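Agmatinase (Deinococcus radiodurans, PDB 1WOH) probably hydrolyses agmatine to putrescine and urea, as a manganese-dependent enzyme of the arginase family. Local coordinates at residues 14-23 against 78-86. Numbering follows the deposited sequence.
Sequences TFARAPLVQP and VTFADAGDV
With chi1 at -173°, the carboxylate of Asp82 extends away from its own N and comes up to the backbone of Thr14 and Phe15, while in Phe80 a chi1 of -77° sets CG opposite the carbonyl carbon and brings ring atom CD2 to the methyl of Ala16; Phe80 CB itself lies 3.6 Å from Ala18 CB. Strand 80-85 is outermost in this chain's parallel sheet, the core of the arginase-family alpha/beta fold, and residues 14-23 illustrate how an irregular segment can line such an edge. A single parallel bridge joins them at Leu20 and Asp82: Asp82 N donates to Pro19 O (3.0 Å), and Val21 N to Asp82 O (2.9 Å).

The buried carboxylate works with both oxygens. Phe15 N meets Asp82 OD2 at 2.8 Å on the anti side, nearly straight at 170°, and the same oxygen pairs with Arg56. Asp82 OD1 accepts from Gly84 N (2.8 Å), closing an Asx turn that also holds the group's rotation. Were an alanine to stand in place of Asp82, Phe15 N and Gly84 N would probably be left without these acceptors and the Arg56 charge without this mate. Nearby, Thr14 OG1 donates to an in-plane lone pair of Ala18 O, bracing the turn that precedes the bridge.

Beyond the bridge, Val21 CG2 touches the methyls of both Ala81 and Ala83, and the Pro23 ring abuts Ala83 from further along; Leu20 CD1 instead lies over Asp82 O. Ile12 of the second subunit packs on Leu20 and Asp82, so the contact borders a subunit interface. At the other end, Phe15 and Phe80 both reach Met294 of helix 284-302. One water lies in plane at the edges of both rings, donating to Phe15 O at 2.9 Å and to Ala81 O at 3.1 Å.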
ATOM      1  N   THR A  14     -20.986 -13.537   3.942  1.00 19.46           N
ATOM      2  CA  THR A  14     -21.135 -14.972   3.718  1.00 15.61           C
ATOM      3  C   THR A  14     -21.173 -15.060   2.205  1.00 14.66           C
ATOM      4  O   THR A  14     -21.545 -14.088   1.540  1.00 14.06           O
ATOM      5  CB  THR A  14     -22.437 -15.555   4.325  1.00 18.75           C
ATOM      6  OG1 THR A  14     -23.572 -14.804   3.878  1.00 18.49           O
ATOM      7  CG2 THR A  14     -22.364 -15.529   5.836  1.00 18.65           C
ATOM      8  N   PHE A  15     -20.776 -16.194   1.643  1.00 13.97           N
ATOM      9  CA  PHE A  15     -20.754 -16.280   0.191  1.00 15.53           C
ATOM     10  C   PHE A  15     -22.130 -16.057  -0.425  1.00 17.06           C
ATOM     11  O   PHE A  15     -23.085 -16.760  -0.099  1.00 16.97           O
ATOM     12  CB  PHE A  15     -20.186 -17.618  -0.280  1.00 15.40           C
ATOM     13  CG  PHE A  15     -19.708 -17.581  -1.699  1.00 16.09           C
ATOM     14  CD1 PHE A  15     -18.587 -16.828  -2.041  1.00 17.54           C
ATOM     15  CD2 PHE A  15     -20.418 -18.229  -2.708  1.00 17.67           C
ATOM     16  CE1 PHE A  15     -18.182 -16.712  -3.371  1.00 18.28           C
ATOM     17  CE2 PHE A  15     -20.027 -18.123  -4.037  1.00 17.37           C
ATOM     18  CZ  PHE A  15     -18.906 -17.360  -4.374  1.00 19.84           C
ATOM     19  N   ALA A  16     -22.213 -15.063  -1.308  1.00 17.71           N
ATOM     20  CA  ALA A  16     -23.457 -14.712  -1.991  1.00 17.83           C
ATOM     21  C   ALA A  16     -24.535 -14.315  -0.985  1.00 18.09           C
ATOM     22  O   ALA A  16     -25.732 -14.383  -1.275  1.00 17.48           O
ATOM     23  CB  ALA A  16     -23.927 -15.887  -2.836  1.00 16.85           C
ATOM     24  N   ARG A  17     -24.092 -13.893   0.196  1.00 17.57           N
ATOM     25  CA  ARG A  17     -24.985 -13.491   1.281  1.00 18.93           C
ATOM     26  C   ARG A  17     -25.939 -14.631   1.652  1.00 20.40           C
ATOM     27  O   ARG A  17     -27.065 -14.409   2.096  1.00 20.48           O
ATOM     28  CB  ARG A  17     -25.766 -12.228   0.885  1.00 21.29           C
ATOM     29  CG  ARG A  17     -25.990 -11.255   2.040  1.00 22.42           C
ATOM     30  CD  ARG A  17     -26.797 -10.023   1.630  1.00 22.86           C
ATOM     31  NE  ARG A  17     -25.994  -8.899   1.138  1.00 19.45           N
ATOM     32  CZ  ARG A  17     -25.132  -8.209   1.880  1.00 19.30           C
ATOM     33  NH1 ARG A  17     -24.939  -8.527   3.154  1.00 22.21           N
ATOM     34  NH2 ARG A  17     -24.492  -7.169   1.363  1.00 18.22           N
ATOM     35  N   ALA A  18     -25.469 -15.862   1.487  1.00 20.36           N
ATOM     36  CA  ALA A  18     -26.266 -17.039   1.800  1.00 21.40           C
ATOM     37  C   ALA A  18     -26.313 -17.305   3.306  1.00 21.78           C
ATOM     38  O   ALA A  18     -25.443 -16.862   4.057  1.00 22.48           O
ATOM     39  CB  ALA A  18     -25.695 -18.254   1.076  1.00 20.72           C
ATOM     40  N   PRO A  19     -27.342 -18.027   3.768  1.00 23.00           N
ATOM     41  CA  PRO A  19     -27.460 -18.334   5.197  1.00 21.57           C
ATOM     42  C   PRO A  19     -26.289 -19.199   5.650  1.00 20.49           C
ATOM     43  O   PRO A  19     -25.784 -20.019   4.885  1.00 18.00           O
ATOM     44  CB  PRO A  19     -28.800 -19.065   5.281  1.00 22.40           C
ATOM     45  CG  PRO A  19     -28.918 -19.712   3.933  1.00 23.24           C
ATOM     46  CD  PRO A  19     -28.460 -18.614   3.010  1.00 22.10           C
ATOM     47  N   LEU A  20     -25.858 -19.016   6.893  1.00 21.38           N
ATOM     48  CA  LEU A  20     -24.734 -19.782   7.418  1.00 22.36           C
ATOM     49  C   LEU A  20     -25.186 -21.133   7.962  1.00 24.11           C
ATOM     50  O   LEU A  20     -26.211 -21.226   8.643  1.00 23.42           O
ATOM     51  CB  LEU A  20     -24.028 -18.977   8.515  1.00 25.35           C
ATOM     52  CG  LEU A  20     -22.794 -19.594   9.186  1.00 27.56           C
ATOM     53  CD1 LEU A  20     -21.757 -20.006   8.144  1.00 28.57           C
ATOM     54  CD2 LEU A  20     -22.204 -18.582  10.152  1.00 27.53           C
ATOM     55  N   VAL A  21     -24.432 -22.182   7.649  1.00 23.02           N
ATOM     56  CA  VAL A  21     -24.761 -23.524   8.122  1.00 23.69           C
ATOM     57  C   VAL A  21     -23.523 -24.304   8.555  1.00 24.70           C
ATOM     58  O   VAL A  21     -22.397 -23.877   8.323  1.00 25.79           O
ATOM     59  CB  VAL A  21     -25.500 -24.343   7.038  1.00 22.19           C
ATOM     60  CG1 VAL A  21     -26.826 -23.680   6.703  1.00 22.59           C
ATOM     61  CG2 VAL A  21     -24.640 -24.466   5.790  1.00 21.14           C
ATOM     62  N   GLN A  22     -23.747 -25.440   9.202  1.00 25.57           N
ATOM     63  CA  GLN A  22     -22.659 -26.302   9.653  1.00 27.79           C
ATOM     64  C   GLN A  22     -22.532 -27.439   8.645  1.00 27.23           C
ATOM     65  O   GLN A  22     -23.533 -28.000   8.216  1.00 27.34           O
ATOM     66  CB  GLN A  22     -22.967 -26.872  11.040  1.00 31.58           C
ATOM     67  CG  GLN A  22     -22.879 -25.850  12.157  1.00 35.65           C
ATOM     68  CD  GLN A  22     -21.473 -25.310  12.326  1.00 39.83           C
ATOM     69  OE1 GLN A  22     -20.539 -26.060  12.620  1.00 41.74           O
ATOM     70  NE2 GLN A  22     -21.311 -24.005  12.136  1.00 42.69           N
ATOM     71  N   PRO A  23     -21.298 -27.791   8.258  1.00 27.57           N
ATOM     72  CA  PRO A  23     -21.050 -28.863   7.290  1.00 28.63           C
ATOM     73  C   PRO A  23     -21.898 -30.122   7.463  1.00 30.29           C
ATOM     74  O   PRO A  23     -22.447 -30.643   6.491  1.00 31.30           O
ATOM     75  CB  PRO A  23     -19.561 -29.140   7.467  1.00 27.98           C
ATOM     76  CG  PRO A  23     -19.022 -27.775   7.734  1.00 27.12           C
ATOM     77  CD  PRO A  23     -20.025 -27.214   8.731  1.00 27.50           C
ATOM     78  N   VAL A  78     -32.593 -20.733  -7.265  1.00 23.25           N
ATOM     79  CA  VAL A  78     -31.474 -21.589  -6.880  1.00 21.50           C
ATOM     80  C   VAL A  78     -31.050 -21.201  -5.468  1.00 19.40           C
ATOM     81  O   VAL A  78     -30.683 -20.054  -5.213  1.00 19.43           O
ATOM     82  CB  VAL A  78     -30.287 -21.432  -7.854  1.00 22.32           C
ATOM     83  CG1 VAL A  78     -29.127 -22.325  -7.420  1.00 19.10           C
ATOM     84  CG2 VAL A  78     -30.730 -21.805  -9.263  1.00 21.07           C
ATOM     85  N   THR A  79     -31.114 -22.159  -4.549  1.00 18.56           N
ATOM     86  CA  THR A  79     -30.765 -21.897  -3.158  1.00 18.07           C
ATOM     87  C   THR A  79     -29.270 -22.027  -2.872  1.00 16.87           C
ATOM     88  O   THR A  79     -28.590 -22.894  -3.433  1.00 15.95           O
ATOM     89  CB  THR A  79     -31.538 -22.836  -2.203  1.00 18.64           C
ATOM     90  OG1 THR A  79     -31.175 -24.197  -2.459  1.00 19.01           O
ATOM     91  CG2 THR A  79     -33.040 -22.677  -2.409  1.00 18.21           C
ATOM     92  N   PHE A  80     -28.786 -21.156  -1.989  1.00 16.62           N
ATOM     93  CA  PHE A  80     -27.380 -21.117  -1.579  1.00 16.65           C
ATOM     94  C   PHE A  80     -27.216 -21.281  -0.070  1.00 16.50           C
ATOM     95  O   PHE A  80     -28.126 -20.995   0.708  1.00 18.16           O
ATOM     96  CB  PHE A  80     -26.739 -19.777  -1.971  1.00 13.92           C
ATOM     97  CG  PHE A  80     -26.403 -19.656  -3.427  1.00 15.41           C
ATOM     98  CD1 PHE A  80     -27.403 -19.541  -4.387  1.00 15.69           C
ATOM     99  CD2 PHE A  80     -25.073 -19.656  -3.838  1.00 14.02           C
ATOM    100  CE1 PHE A  80     -27.080 -19.426  -5.742  1.00 14.60           C
ATOM    101  CE2 PHE A  80     -24.734 -19.542  -5.189  1.00 15.08           C
ATOM    102  CZ  PHE A  80     -25.739 -19.428  -6.144  1.00 15.17           C
ATOM    103  N   ALA A  81     -26.038 -21.733   0.339  1.00 14.97           N
ATOM    104  CA  ALA A  81     -25.719 -21.895   1.750  1.00 15.27           C
ATOM    105  C   ALA A  81     -24.208 -21.711   1.902  1.00 15.65           C
ATOM    106  O   ALA A  81     -23.455 -21.981   0.972  1.00 16.89           O
ATOM    107  CB  ALA A  81     -26.130 -23.283   2.238  1.00 17.42           C
ATOM    108  N   ASP A  82     -23.773 -21.239   3.063  1.00 16.31           N
ATOM    109  CA  ASP A  82     -22.343 -21.066   3.319  1.00 16.12           C
ATOM    110  C   ASP A  82     -22.030 -21.962   4.511  1.00 16.01           C
ATOM    111  O   ASP A  82     -22.445 -21.668   5.631  1.00 18.39           O
ATOM    112  CB  ASP A  82     -22.020 -19.603   3.662  1.00 15.87           C
ATOM    113  CG  ASP A  82     -20.525 -19.348   3.764  1.00 15.04           C
ATOM    114  OD1 ASP A  82     -19.797 -20.284   4.152  1.00 14.47           O
ATOM    115  OD2 ASP A  82     -20.078 -18.219   3.467  1.00 14.59           O
ATOM    116  N   ALA A  83     -21.312 -23.057   4.272  1.00 15.80           N
ATOM    117  CA  ALA A  83     -20.978 -23.995   5.345  1.00 16.51           C
ATOM    118  C   ALA A  83     -19.774 -23.553   6.173  1.00 16.63           C
ATOM    119  O   ALA A  83     -19.254 -24.322   6.986  1.00 18.50           O
ATOM    120  CB  ALA A  83     -20.732 -25.382   4.769  1.00 15.52           C
ATOM    121  N   GLY A  84     -19.338 -22.315   5.971  1.00 15.66           N
ATOM    122  CA  GLY A  84     -18.205 -21.804   6.724  1.00 16.85           C
ATOM    123  C   GLY A  84     -16.881 -22.357   6.235  1.00 14.86           C
ATOM    124  O   GLY A  84     -16.749 -22.731   5.067  1.00 12.64           O
ATOM    125  N   ASP A  85     -15.897 -22.408   7.131  1.00 14.96           N
ATOM    126  CA  ASP A  85     -14.569 -22.909   6.787  1.00 15.33           C
ATOM    127  C   ASP A  85     -14.214 -24.188   7.519  1.00 14.56           C
ATOM    128  O   ASP A  85     -14.696 -24.443   8.627  1.00 13.79           O
ATOM    129  CB  ASP A  85     -13.477 -21.895   7.150  1.00 14.78           C
ATOM    130  CG  ASP A  85     -13.521 -20.635   6.314  1.00 16.56           C
ATOM    131  OD1 ASP A  85     -14.191 -20.612   5.261  1.00 18.57           O
ATOM    132  OD2 ASP A  85     -12.853 -19.659   6.716  1.00 17.58           O
ATOM    133  N   VAL A  86     -13.352 -24.982   6.898  1.00 12.92           N
ATOM    134  CA  VAL A  86     -12.866 -26.200   7.522  1.00 14.29           C
ATOM    135  C   VAL A  86     -12.032 -25.694   8.705  1.00 15.97           C
ATOM    136  O   VAL A  86     -11.315 -24.690   8.581  1.00 16.02           O
ATOM    137  CB  VAL A  86     -11.952 -26.994   6.549  1.00 14.09           C
ATOM    138  CG1 VAL A  86     -11.427 -28.259   7.213  1.00 14.94           C
ATOM    139  CG2 VAL A  86     -12.723 -27.342   5.277  1.00 14.17           C
TER
HETATM  140  O   HOH W   1     -22.985 -19.532  -0.816  1.00 25.00           O